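Local coordinates for protein rhamnosidase B (Bacillus sp., PDB 2OKX) that hydrolyses terminal alpha-L-rhamnose residues from rhamnosides, as a family 78 glycoside hydrolase that probably works with inversion of the anomeric configuration, at residues T557-E562 / S859-W864; S671-M676 / A733-A738; A677-L682 / Q689-I694; A685-P690 / Y748-H753. All coordinates share one frame; numbering follows the deposited sequence. Where two conformers were deposited one is given.

In the fold
All four contacts lie in the six-hairpin glycosidase domain. Interaction 1, its centre about 9 Å from that of the chain, is buried and packed mainly from cysteine sulfurs, an alanine methyl and a leucine, with one weak N-H...S bond. Interaction 2, about 35 Å out, is a partly buried apolar contact of a loop with helix 723-739. Interactions 2, 3 and 4 draw on the loop between helix 647-665 and strand 694-695: interaction 3, partly buried with Ala677 and Asn691 exposed, ties it to itself through backbone and water; buried interaction 4 ties it to strand 747-752 through two aspartates and a histidine. Interactions 3 and 4 share Gln689 and Pro690, and Glu692 bonds His753.

Interaction 1 (T557-E562 / S859-W864); sequences TRLCME and SHCHAW
Cys560 and Ala863 meet CB to CB at 3.4 Å, tighter than usual van der Waals contact for two carbons. So close an approach suits the smallest side chains, and alanine lets the loop 859-864 come down on the end of helix 544-559. SG of Cys560 stands anti to its own carbonyl carbon (chi1 -71°), and from there it reaches the backbone of the other segment. Ala863 N gives it a weak hydrogen bond, 3.4 Å from N to SG and bent to 143° at the hydrogen, while the same sulfur lies 3.6 Å from Ala863 CB. Cysteine therefore serves both as a compact apolar filler and as a soft acceptor.

A second cysteine approaches from the loop. Cys861 SG, anti to its backbone N (chi1 -177°), lies 4.1 Å from CB and equally far from CD1 of Leu559, and 4.3 Å from Cys560 SG, far too long for a disulfide. Ala863 CB also comes within 3.9 Å of Thr557 CA; the threonine hydroxyl is turned back into its own helix, bonded to Ser553 O. Helix 577-590 also packs here, Val586 on Thr557 and Glu583 on Ala863. A glycerol about 3 Å from the His862 side chain may mark a pocket nearby.

Cys560 is the first residue to leave helical geometry, so the contact joins a helix end to an inter-helix loop. Such helix-end packing belongs to the (alpha/alpha)6 barrel of the six-hairpin glycosidases.

Interaction 2 (S671-M676 / A733-A738); sequences SGLLNM and AETINA
Thr735 carries this contact with its methyl group. CG2 is anti to the backbone N of Thr735 and meets the loop 671-676 most closely at Ser671 O, 3.1 Å, and Leu673 CD2, 3.4 Å, the latter tighter than usual for carbons. With chi1 at -57° the hydroxyl OG1 sits beside its own N and is bonded back to Leu731 O, one turn earlier in helix 723-739, so that the methyl is what the residue turns to the loop.

Leu673 answers with its CG anti to the carbonyl carbon. CD2 is the branch that comes nearer the helix, touching Ile736 CG1 at 3.9 Å as well as the threonine methyl, and the leucine crosses both partners obliquely. Asn699 and Ile694 pack on the same leucine, and Ile736 continues inward to Leu700 and Val703.

The loop bends at Gly672, whose positive phi of 82° would jam a side chain against the preceding carbonyl. Ser671 forms an ST turn, OG accepting from Leu673 N at 3.3 Å while also bonded to Asp669. The Ser671 and Thr735 hydroxyls thus bond within their own loop and helix, and the segments are held by van der Waals packing of aliphatic carbons on each other and on the loop carbonyls.

Interaction 3 (A677-L682 / Q689-I694); sequences AGWNLL and QPNEGI
The indole of Trp679 and the side-chain amide of Asn691 lie side by side, pointing the same way, their planes 57° apart. A water sits in the plane of the indole, at its edge. Both residues belong to a loop that folds back on itself before strand 694-695, with an inverse gamma turn centred on Asn680. A glycerol about 3 Å from the Trp679 side chain may mark a pocket; Asp616, Ser624 and Ile626 also touch this side chain.

The backbones are tied at Gly678, whose N donates to Asn691 O at 3.1 Å, bent to 137° at the hydrogen. The same oxygen takes a CA-H...O contact from Ala677 CA at 3.3 Å. Gly678 is nearly fully extended, a conformation that suits glycine.

Gln689 starts in the crowded position between its backbone N and carbonyl carbon (chi1 58°) and continues extended beyond CG, carrying its amide to Leu682 N. OE1 lies 3.0 Å from that Leu682 N and accepts from His697 NE2, while NE2 donates to Asp683 O. An alanine here would probably leave His697 NE2 and Asp683 O without their mates and the loop less firmly fixed. The water bridges the two segments, accepting from Asn680 N at 3.1 Å and donating to Gln689 O at 2.9 Å.

Interaction 4 (A685-P690 / Y748-H753); sequences APIDQP and YIDCIH
An inverse gamma turn centred on Asp688 rests against the end of strand 747-752, meeting Asp750, Cys751 and His753. Asp688 N donates to Asp750 OD2 at 2.8 Å in a nearly straight bond; the carboxylate receives it on its anti side, 30° out of plane. Ile687 CG2 packs on that oxygen too, at 3.3 Å. Asp750 OD1 is held by Ser763 and Thr766, so this buried carboxylate is gripped through both oxygens. An alanine at Asp750 would probably leave Asp688 N and those two hydroxyls without their acceptor and the turn less firmly anchored.

The strand is the middle one of a three-stranded antiparallel sheet, between 694-695 and 741-742, and just beyond its end stands His753. Its ring meets Asp688 tip to tip, carboxylate and ring planes 49° apart, and NE2 gives OD2 a weak hydrogen bond of 2.8 Å, bent to 124°. Ser759 also bonds that oxygen. ND1 is paired with Glu692 OE2, and two carboxylates would probably favour a protonated imidazole.

The small cysteine side chain fits against both partners: Cys751 SG lies over one face of the ring, offset toward the rim, and touches Pro690 CD at 3.5 Å. The proline's CG comes 3.7 Å from His753 ND1.

Interaction 1 (T557-E562 / S859-W864)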
loop_
_atom_site.group_PDB
_atom_site.type_symbol
_atom_site.label_atom_id
_atom_site.label_comp_id
_atom_site.label_asym_id
_atom_site.label_seq_id
_atom_site.Cartn_x
_atom_site.Cartn_y
_atom_site.Cartn_z
ATOM N N THR A 557 9.365 -5.716 -6.770
ATOM C CA THR A 557 8.655 -5.076 -7.872
ATOM C C THR A 557 7.387 -5.843 -8.215
ATOM O O THR A 557 6.334 -5.250 -8.421
ATOM C CB THR A 557 9.570 -4.977 -9.104
ATOM O OG1 THR A 557 10.759 -4.268 -8.736
ATOM C CG2 THR A 557 8.869 -4.232 -10.248
ATOM N N ARG A 558 7.494 -7.165 -8.266
ATOM C CA ARG A 558 6.351 -8.023 -8.559
ATOM C C ARG A 558 5.217 -7.770 -7.563
ATOM O O ARG A 558 4.073 -7.544 -7.956
ATOM C CB ARG A 558 6.797 -9.488 -8.506
ATOM C CG ARG A 558 5.730 -10.529 -8.799
ATOM C CD ARG A 558 6.411 -11.840 -9.182
ATOM N NE ARG A 558 7.530 -12.143 -8.289
ATOM C CZ ARG A 558 8.594 -12.861 -8.638
ATOM N NH1 ARG A 558 8.689 -13.352 -9.867
ATOM N NH2 ARG A 558 9.569 -13.080 -7.764
ATOM N N LEU A 559 5.541 -7.798 -6.273
ATOM C CA LEU A 559 4.532 -7.608 -5.234
ATOM C C LEU A 559 3.951 -6.200 -5.166
ATOM O O LEU A 559 2.887 -5.991 -4.575
ATOM C CB LEU A 559 5.101 -7.991 -3.865
ATOM C CG LEU A 559 5.593 -9.426 -3.676
ATOM C CD1 LEU A 559 5.952 -9.611 -2.210
ATOM C CD2 LEU A 559 4.519 -10.435 -4.094
ATOM N N CYS A 560 4.646 -5.237 -5.757
ATOM C CA CYS A 560 4.174 -3.862 -5.763
ATOM C C CYS A 560 3.515 -3.513 -7.088
ATOM O O CYS A 560 3.401 -2.342 -7.445
ATOM C CB CYS A 560 5.323 -2.896 -5.482
ATOM S SG CYS A 560 5.903 -2.978 -3.775
ATOM N N MET A 561 3.098 -4.544 -7.818
ATOM C CA MET A 561 2.409 -4.360 -9.087
ATOM C C MET A 561 1.051 -5.050 -8.983
ATOM O O MET A 561 0.956 -6.275 -9.092
ATOM C CB MET A 561 3.223 -4.955 -10.245
ATOM C CG MET A 561 4.443 -4.126 -10.639
ATOM S SD MET A 561 5.511 -4.905 -11.885
ATOM C CE MET A 561 4.579 -4.602 -13.394
ATOM N N GLU A 562 0.012 -4.258 -8.730
ATOM C CA GLU A 562 -1.356 -4.766 -8.631
ATOM C C GLU A 562 -2.043 -4.230 -9.883
ATOM O O GLU A 562 -1.485 -4.320 -10.974
ATOM C CB GLU A 562 -2.042 -4.213 -7.374
ATOM C CG GLU A 562 -1.322 -4.548 -6.068
ATOM C CD GLU A 562 -2.075 -4.083 -4.831
ATOM O OE1 GLU A 562 -1.540 -4.266 -3.717
ATOM O OE2 GLU A 562 -3.195 -3.537 -4.965
ATOM N N SER A 859 7.992 -0.487 6.391
ATOM C CA SER A 859 7.638 -1.477 5.381
ATOM C C SER A 859 8.904 -2.202 4.920
ATOM O O SER A 859 9.937 -1.571 4.668
ATOM C CB SER A 859 6.989 -0.791 4.186
ATOM O OG SER A 859 6.995 -1.641 3.053
ATOM N N HIS A 860 8.824 -3.525 4.811
ATOM C CA HIS A 860 9.967 -4.318 4.375
ATOM C C HIS A 860 9.913 -4.615 2.883
ATOM O O HIS A 860 10.786 -5.301 2.352
ATOM C CB HIS A 860 10.026 -5.633 5.160
ATOM C CG HIS A 860 10.462 -5.463 6.581
ATOM N ND1 HIS A 860 11.668 -5.940 7.051
ATOM C CD2 HIS A 860 9.877 -4.827 7.623
ATOM C CE1 HIS A 860 11.806 -5.601 8.321
ATOM N NE2 HIS A 860 10.734 -4.925 8.692
ATOM N N CYS A 861 8.894 -4.094 2.207
ATOM C CA CYS A 861 8.731 -4.336 0.777
ATOM C C CYS A 861 8.216 -3.083 0.066
ATOM O O CYS A 861 7.011 -2.868 -0.021
ATOM C CB CYS A 861 7.750 -5.503 0.566
ATOM S SG CYS A 861 7.492 -6.014 -1.163
ATOM N N HIS A 862 9.141 -2.262 -0.428
ATOM C CA HIS A 862 8.814 -1.021 -1.138
ATOM C C HIS A 862 9.571 -1.046 -2.460
ATOM O O HIS A 862 10.793 -0.908 -2.478
ATOM C CB HIS A 862 9.265 0.204 -0.326
ATOM C CG HIS A 862 8.147 0.929 0.356
ATOM N ND1 HIS A 862 7.828 2.242 0.077
ATOM C CD2 HIS A 862 7.279 0.529 1.314
ATOM C CE1 HIS A 862 6.814 2.619 0.835
ATOM N NE2 HIS A 862 6.462 1.598 1.596
ATOM N N ALA A 863 8.849 -1.220 -3.563
ATOM C CA ALA A 863 9.495 -1.290 -4.869
ATOM C C ALA A 863 10.229 -0.014 -5.255
ATOM O O ALA A 863 11.019 -0.019 -6.195
ATOM C CB ALA A 863 8.475 -1.664 -5.954
ATOM N N TRP A 864 9.985 1.085 -4.546
ATOM C CA TRP A 864 10.696 2.308 -4.890
ATOM C C TRP A 864 12.165 2.142 -4.480
ATOM O O TRP A 864 13.024 2.956 -4.832
ATOM C CB TRP A 864 10.030 3.535 -4.227
ATOM C CG TRP A 864 10.333 3.806 -2.770
ATOM C CD1 TRP A 864 10.935 2.971 -1.868
ATOM C CD2 TRP A 864 10.033 5.014 -2.056
ATOM N NE1 TRP A 864 11.033 3.589 -0.637
ATOM C CE2 TRP A 864 10.486 4.843 -0.727
ATOM C CE3 TRP A 864 9.425 6.227 -2.413
ATOM C CZ2 TRP A 864 10.351 5.842 0.248
ATOM C CZ3 TRP A 864 9.291 7.223 -1.445
ATOM C CH2 TRP A 864 9.754 7.021 -0.129
#

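Interaction 2 (S671-M676 / A733-A738)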
loop_
_atom_site.group_PDB
_atom_site.type_symbol
_atom_site.label_atom_id
_atom_site.label_comp_id
_atom_site.label_asym_id
_atom_site.label_seq_id
_atom_site.Cartn_x
_atom_site.Cartn_y
_atom_site.Cartn_z
ATOM N N SER A 671 11.740 36.465 -5.261
ATOM C CA SER A 671 13.082 35.901 -5.189
ATOM C C SER A 671 13.419 35.138 -6.467
ATOM O O SER A 671 14.587 34.902 -6.766
ATOM C CB SER A 671 13.187 34.952 -3.995
ATOM O OG SER A 671 12.329 33.836 -4.170
ATOM N N GLY A 672 12.388 34.758 -7.215
ATOM C CA GLY A 672 12.595 34.009 -8.441
ATOM C C GLY A 672 12.788 32.534 -8.135
ATOM O O GLY A 672 13.316 31.780 -8.952
ATOM N N LEU A 673 12.357 32.128 -6.943
ATOM C CA LEU A 673 12.476 30.743 -6.502
ATOM C C LEU A 673 11.113 30.172 -6.132
ATOM O O LEU A 673 10.185 30.912 -5.795
ATOM C CB LEU A 673 13.405 30.652 -5.286
ATOM C CG LEU A 673 14.856 31.104 -5.484
ATOM C CD1 LEU A 673 15.562 31.179 -4.142
ATOM C CD2 LEU A 673 15.572 30.137 -6.419
ATOM N N LEU A 674 10.996 28.850 -6.198
ATOM C CA LEU A 674 9.747 28.184 -5.857
ATOM C C LEU A 674 9.521 28.296 -4.353
ATOM O O LEU A 674 10.310 27.781 -3.560
ATOM C CB LEU A 674 9.801 26.707 -6.264
ATOM C CG LEU A 674 8.536 25.891 -5.992
ATOM C CD1 LEU A 674 7.383 26.455 -6.802
ATOM C CD2 LEU A 674 8.778 24.425 -6.347
ATOM N N ASN A 675 8.449 28.978 -3.964
ATOM C CA ASN A 675 8.129 29.148 -2.552
ATOM C C ASN A 675 6.740 28.573 -2.315
ATOM O O ASN A 675 5.762 29.052 -2.889
ATOM C CB ASN A 675 8.140 30.633 -2.178
ATOM C CG ASN A 675 8.204 30.853 -0.680
ATOM O OD1 ASN A 675 7.601 30.107 0.092
ATOM N ND2 ASN A 675 8.930 31.886 -0.261
ATOM N N MET A 676 6.645 27.555 -1.467
ATOM C CA MET A 676 5.350 26.933 -1.214
ATOM C C MET A 676 5.081 26.525 0.224
ATOM O O MET A 676 5.993 26.182 0.972
ATOM C CB MET A 676 5.184 25.697 -2.099
ATOM C CG MET A 676 5.196 25.977 -3.581
ATOM S SD MET A 676 5.069 24.452 -4.504
ATOM C CE MET A 676 3.300 24.257 -4.589
ATOM N N ALA A 733 17.264 28.135 -12.719
ATOM C CA ALA A 733 18.583 27.556 -12.480
ATOM C C ALA A 733 19.594 28.620 -12.055
ATOM O O ALA A 733 20.388 28.407 -11.138
ATOM C CB ALA A 733 19.075 26.838 -13.738
ATOM N N GLU A 734 19.563 29.766 -12.728
ATOM C CA GLU A 734 20.481 30.856 -12.415
ATOM C C GLU A 734 20.218 31.411 -11.015
ATOM O O GLU A 734 21.147 31.638 -10.239
ATOM C CB GLU A 734 20.340 31.973 -13.452
ATOM C CG GLU A 734 21.373 33.080 -13.308
ATOM C CD GLU A 734 21.170 34.201 -14.313
ATOM O OE1 GLU A 734 21.990 35.144 -14.326
ATOM O OE2 GLU A 734 20.191 34.138 -15.086
ATOM N N THR A 735 18.945 31.628 -10.698
ATOM C CA THR A 735 18.564 32.147 -9.390
ATOM C C THR A 735 19.017 31.172 -8.310
ATOM O O THR A 735 19.515 31.578 -7.258
ATOM C CB THR A 735 17.038 32.335 -9.290
ATOM O OG1 THR A 735 16.594 33.209 -10.336
ATOM C CG2 THR A 735 16.662 32.938 -7.944
ATOM N N ILE A 736 18.846 29.879 -8.576
ATOM C CA ILE A 736 19.249 28.854 -7.625
ATOM C C ILE A 736 20.747 28.955 -7.344
ATOM O O ILE A 736 21.169 28.995 -6.187
ATOM C CB ILE A 736 18.921 27.440 -8.158
ATOM C CG1 ILE A 736 17.403 27.276 -8.283
ATOM C CG2 ILE A 736 19.496 26.384 -7.228
ATOM C CD1 ILE A 736 16.965 25.961 -8.897
ATOM N N ASN A 737 21.547 29.002 -8.405
ATOM C CA ASN A 737 22.996 29.102 -8.266
ATOM C C ASN A 737 23.411 30.423 -7.622
ATOM O O ASN A 737 24.436 30.501 -6.947
ATOM C CB ASN A 737 23.677 28.971 -9.634
ATOM C CG ASN A 737 23.807 27.527 -10.089
ATOM O OD1 ASN A 737 24.429 26.708 -9.413
ATOM N ND2 ASN A 737 23.230 27.212 -11.242
ATOM N N ALA A 738 22.601 31.455 -7.833
ATOM C CA ALA A 738 22.884 32.779 -7.289
ATOM C C ALA A 738 22.501 32.935 -5.820
ATOM O O ALA A 738 23.153 33.671 -5.080
ATOM C CB ALA A 738 22.168 33.838 -8.121
#

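Interaction 3 (A677-L682 / Q689-I694)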
loop_
_atom_site.group_PDB
_atom_site.type_symbol
_atom_site.label_atom_id
_atom_site.label_comp_id
_atom_site.label_asym_id
_atom_site.label_seq_id
_atom_site.Cartn_x
_atom_site.Cartn_y
_atom_site.Cartn_z
ATOM N N ALA A 677 3.806 26.561 0.592
ATOM C CA ALA A 677 3.372 26.159 1.921
ATOM C C ALA A 677 2.729 24.793 1.722
ATOM O O ALA A 677 1.564 24.704 1.344
ATOM C CB ALA A 677 2.351 27.149 2.471
ATOM N N GLY A 678 3.499 23.735 1.954
ATOM C CA GLY A 678 2.970 22.395 1.775
ATOM C C GLY A 678 3.961 21.312 2.148
ATOM O O GLY A 678 4.973 21.581 2.789
ATOM N N TRP A 679 3.670 20.080 1.744
ATOM C CA TRP A 679 4.536 18.946 2.049
ATOM C C TRP A 679 5.672 18.931 1.026
ATOM O O TRP A 679 5.543 18.353 -0.049
ATOM C CB TRP A 679 3.716 17.655 1.979
ATOM C CG TRP A 679 4.340 16.465 2.641
ATOM C CD1 TRP A 679 5.467 16.443 3.415
ATOM C CD2 TRP A 679 3.854 15.118 2.600
ATOM N NE1 TRP A 679 5.713 15.164 3.857
ATOM C CE2 TRP A 679 4.737 14.331 3.370
ATOM C CE3 TRP A 679 2.755 14.500 1.987
ATOM C CZ2 TRP A 679 4.558 12.953 3.542
ATOM C CZ3 TRP A 679 2.577 13.127 2.158
ATOM C CH2 TRP A 679 3.475 12.373 2.929
ATOM N N ASN A 680 6.779 19.580 1.376
ATOM C CA ASN A 680 7.949 19.689 0.499
ATOM C C ASN A 680 8.934 18.561 0.772
ATOM O O ASN A 680 10.084 18.800 1.142
ATOM C CB ASN A 680 8.626 21.040 0.740
ATOM C CG ASN A 680 7.651 22.198 0.661
ATOM O OD1 ASN A 680 7.730 23.150 1.442
ATOM N ND2 ASN A 680 6.725 22.127 -0.288
ATOM N N LEU A 681 8.475 17.333 0.558
ATOM C CA LEU A 681 9.270 16.143 0.822
ATOM C C LEU A 681 10.133 15.611 -0.314
ATOM O O LEU A 681 9.869 15.852 -1.491
ATOM C CB LEU A 681 8.340 15.012 1.278
ATOM C CG LEU A 681 8.980 13.650 1.563
ATOM C CD1 LEU A 681 9.721 13.724 2.888
ATOM C CD2 LEU A 681 7.913 12.560 1.606
ATOM N N LEU A 682 11.165 14.870 0.076
ATOM C CA LEU A 682 12.059 14.202 -0.857
ATOM C C LEU A 682 12.494 12.864 -0.259
ATOM O O LEU A 682 12.209 11.814 -0.823
ATOM C CB LEU A 682 13.305 15.037 -1.170
ATOM C CG LEU A 682 14.300 14.266 -2.057
ATOM C CD1 LEU A 682 13.601 13.804 -3.334
ATOM C CD2 LEU A 682 15.502 15.133 -2.393
ATOM N N GLN A 689 13.811 20.364 5.205
ATOM C CA GLN A 689 12.794 20.535 4.178
ATOM C C GLN A 689 11.465 20.890 4.841
ATOM O O GLN A 689 10.517 20.104 4.827
ATOM C CB GLN A 689 12.675 19.237 3.364
ATOM C CG GLN A 689 12.334 18.006 4.200
ATOM C CD GLN A 689 12.584 16.691 3.471
ATOM O OE1 GLN A 689 12.420 16.597 2.253
ATOM N NE2 GLN A 689 12.967 15.663 4.224
ATOM N N PRO A 690 11.381 22.093 5.430
ATOM C CA PRO A 690 10.162 22.549 6.105
ATOM C C PRO A 690 8.995 22.768 5.152
ATOM O O PRO A 690 9.187 23.043 3.969
ATOM C CB PRO A 690 10.611 23.845 6.768
ATOM C CG PRO A 690 11.571 24.398 5.753
ATOM C CD PRO A 690 12.386 23.171 5.385
ATOM N N ASN A 691 7.779 22.639 5.671
ATOM C CA ASN A 691 6.586 22.854 4.864
ATOM C C ASN A 691 6.506 24.358 4.630
ATOM O O ASN A 691 5.557 24.860 4.029
ATOM C CB ASN A 691 5.342 22.388 5.620
ATOM C CG ASN A 691 5.418 20.934 6.029
ATOM O OD1 ASN A 691 5.465 20.040 5.187
ATOM N ND2 ASN A 691 5.430 20.689 7.335
ATOM N N GLU A 692 7.531 25.056 5.111
ATOM C CA GLU A 692 7.637 26.507 5.026
ATOM C C GLU A 692 7.763 27.144 3.649
ATOM O O GLU A 692 6.784 27.250 2.917
ATOM C CB GLU A 692 8.804 26.989 5.892
ATOM C CG GLU A 692 8.612 26.751 7.380
ATOM C CD GLU A 692 9.781 27.259 8.199
ATOM O OE1 GLU A 692 9.751 27.119 9.441
ATOM O OE2 GLU A 692 10.730 27.797 7.595
ATOM N N GLY A 693 8.972 27.573 3.301
ATOM C CA GLY A 693 9.157 28.251 2.032
ATOM C C GLY A 693 9.940 27.631 0.895
ATOM O O GLY A 693 9.437 26.766 0.182
ATOM N N ILE A 694 11.174 28.095 0.719
ATOM C CA ILE A 694 12.040 27.645 -0.366
ATOM C C ILE A 694 12.896 26.419 -0.062
ATOM O O ILE A 694 13.943 26.521 0.577
ATOM C CB ILE A 694 12.980 28.790 -0.815
ATOM C CG1 ILE A 694 12.165 30.055 -1.084
ATOM C CG2 ILE A 694 13.730 28.389 -2.075
ATOM C CD1 ILE A 694 13.010 31.266 -1.424
HETATM O O HOH W 1 7.682 19.557 4.296
#

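Interaction 4 (A685-P690 / Y748-H753)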
loop_
_atom_site.group_PDB
_atom_site.type_symbol
_atom_site.label_atom_id
_atom_site.label_comp_id
_atom_site.label_asym_id
_atom_site.label_seq_id
_atom_site.Cartn_x
_atom_site.Cartn_y
_atom_site.Cartn_z
ATOM N N ALA A 685 14.858 11.555 5.880
ATOM C CA ALA A 685 16.102 11.870 6.569
ATOM C C ALA A 685 16.011 13.292 7.115
ATOM O O ALA A 685 15.161 14.068 6.684
ATOM C CB ALA A 685 17.274 11.749 5.605
ATOM N N PRO A 686 16.894 13.647 8.066
ATOM C CA PRO A 686 16.956 14.965 8.710
ATOM C C PRO A 686 17.230 16.144 7.775
ATOM O O PRO A 686 17.914 17.092 8.157
ATOM C CB PRO A 686 18.074 14.796 9.738
ATOM C CG PRO A 686 18.035 13.343 10.054
ATOM C CD PRO A 686 17.858 12.728 8.692
ATOM N N ILE A 687 16.710 16.077 6.553
ATOM C CA ILE A 687 16.885 17.156 5.586
ATOM C C ILE A 687 16.076 18.353 6.076
ATOM O O ILE A 687 14.966 18.186 6.582
ATOM C CB ILE A 687 16.344 16.762 4.188
ATOM C CG1 ILE A 687 17.220 15.672 3.571
ATOM C CG2 ILE A 687 16.286 17.986 3.280
ATOM C CD1 ILE A 687 16.689 15.152 2.252
ATOM N N ASP A 688 16.624 19.556 5.936
ATOM C CA ASP A 688 15.892 20.740 6.363
ATOM C C ASP A 688 14.932 21.079 5.227
ATOM O O ASP A 688 15.199 21.941 4.388
ATOM C CB ASP A 688 16.856 21.899 6.646
ATOM C CG ASP A 688 16.210 23.008 7.463
ATOM O OD1 ASP A 688 15.202 22.737 8.150
ATOM O OD2 ASP A 688 16.721 24.148 7.431
ATOM N N GLN A 689 13.811 20.364 5.205
ATOM C CA GLN A 689 12.794 20.535 4.178
ATOM C C GLN A 689 11.465 20.890 4.841
ATOM O O GLN A 689 10.517 20.104 4.827
ATOM C CB GLN A 689 12.675 19.237 3.364
ATOM C CG GLN A 689 12.334 18.006 4.200
ATOM C CD GLN A 689 12.584 16.691 3.471
ATOM O OE1 GLN A 689 12.420 16.597 2.253
ATOM N NE2 GLN A 689 12.967 15.663 4.224
ATOM N N PRO A 690 11.381 22.093 5.430
ATOM C CA PRO A 690 10.162 22.549 6.105
ATOM C C PRO A 690 8.995 22.768 5.152
ATOM O O PRO A 690 9.187 23.043 3.969
ATOM C CB PRO A 690 10.611 23.845 6.768
ATOM C CG PRO A 690 11.571 24.398 5.753
ATOM C CD PRO A 690 12.386 23.171 5.385
ATOM N N TYR A 748 25.044 23.401 -1.947
ATOM C CA TYR A 748 23.755 24.074 -1.866
ATOM C C TYR A 748 23.124 23.850 -0.500
ATOM O O TYR A 748 23.229 22.761 0.072
ATOM C CB TYR A 748 22.801 23.561 -2.948
ATOM C CG TYR A 748 23.312 23.738 -4.356
ATOM C CD1 TYR A 748 24.233 22.846 -4.904
ATOM C CD2 TYR A 748 22.872 24.801 -5.144
ATOM C CE1 TYR A 748 24.702 23.006 -6.205
ATOM C CE2 TYR A 748 23.336 24.972 -6.444
ATOM C CZ TYR A 748 24.249 24.072 -6.968
ATOM O OH TYR A 748 24.703 24.239 -8.257
ATOM N N ILE A 749 22.470 24.885 0.020
ATOM C CA ILE A 749 21.811 24.801 1.317
ATOM C C ILE A 749 20.484 24.069 1.142
ATOM O O ILE A 749 19.872 24.133 0.076
ATOM C CB ILE A 749 21.537 26.204 1.900
ATOM C CG1 ILE A 749 20.568 26.967 0.996
ATOM C CG2 ILE A 749 22.845 26.969 2.039
ATOM C CD1 ILE A 749 20.161 28.330 1.538
ATOM N N ASP A 750 20.041 23.373 2.182
ATOM C CA ASP A 750 18.787 22.636 2.107
ATOM C C ASP A 750 17.582 23.515 1.815
ATOM O O ASP A 750 16.694 23.117 1.059
ATOM C CB ASP A 750 18.546 21.854 3.399
ATOM C CG ASP A 750 19.091 20.442 3.334
ATOM O OD1 ASP A 750 19.693 20.080 2.299
ATOM O OD2 ASP A 750 18.915 19.692 4.317
ATOM N N CYS A 751 17.546 24.709 2.402
ATOM C CA CYS A 751 16.408 25.590 2.177
ATOM C C CYS A 751 16.569 26.993 2.746
ATOM O O CYS A 751 17.595 27.345 3.331
ATOM C CB CYS A 751 15.156 24.981 2.806
ATOM S SG CYS A 751 15.170 25.065 4.624
ATOM N N ILE A 752 15.517 27.778 2.547
ATOM C CA ILE A 752 15.406 29.135 3.056
ATOM C C ILE A 752 14.048 29.117 3.747
ATOM O O ILE A 752 13.013 28.944 3.099
ATOM C CB ILE A 752 15.380 30.196 1.932
ATOM C CG1 ILE A 752 16.746 30.275 1.251
ATOM C CG2 ILE A 752 15.005 31.557 2.514
ATOM C CD1 ILE A 752 16.827 31.332 0.161
ATOM N N HIS A 753 14.061 29.270 5.064
ATOM C CA HIS A 753 12.838 29.247 5.850
ATOM C C HIS A 753 11.889 30.399 5.538
ATOM O O HIS A 753 12.253 31.354 4.854
ATOM C CB HIS A 753 13.198 29.232 7.333
ATOM C CG HIS A 753 13.888 27.974 7.762
ATOM N ND1 HIS A 753 13.207 26.809 8.043
ATOM C CD2 HIS A 753 15.203 27.686 7.912
ATOM C CE1 HIS A 753 14.071 25.859 8.348
ATOM N NE2 HIS A 753 15.290 26.364 8.275
#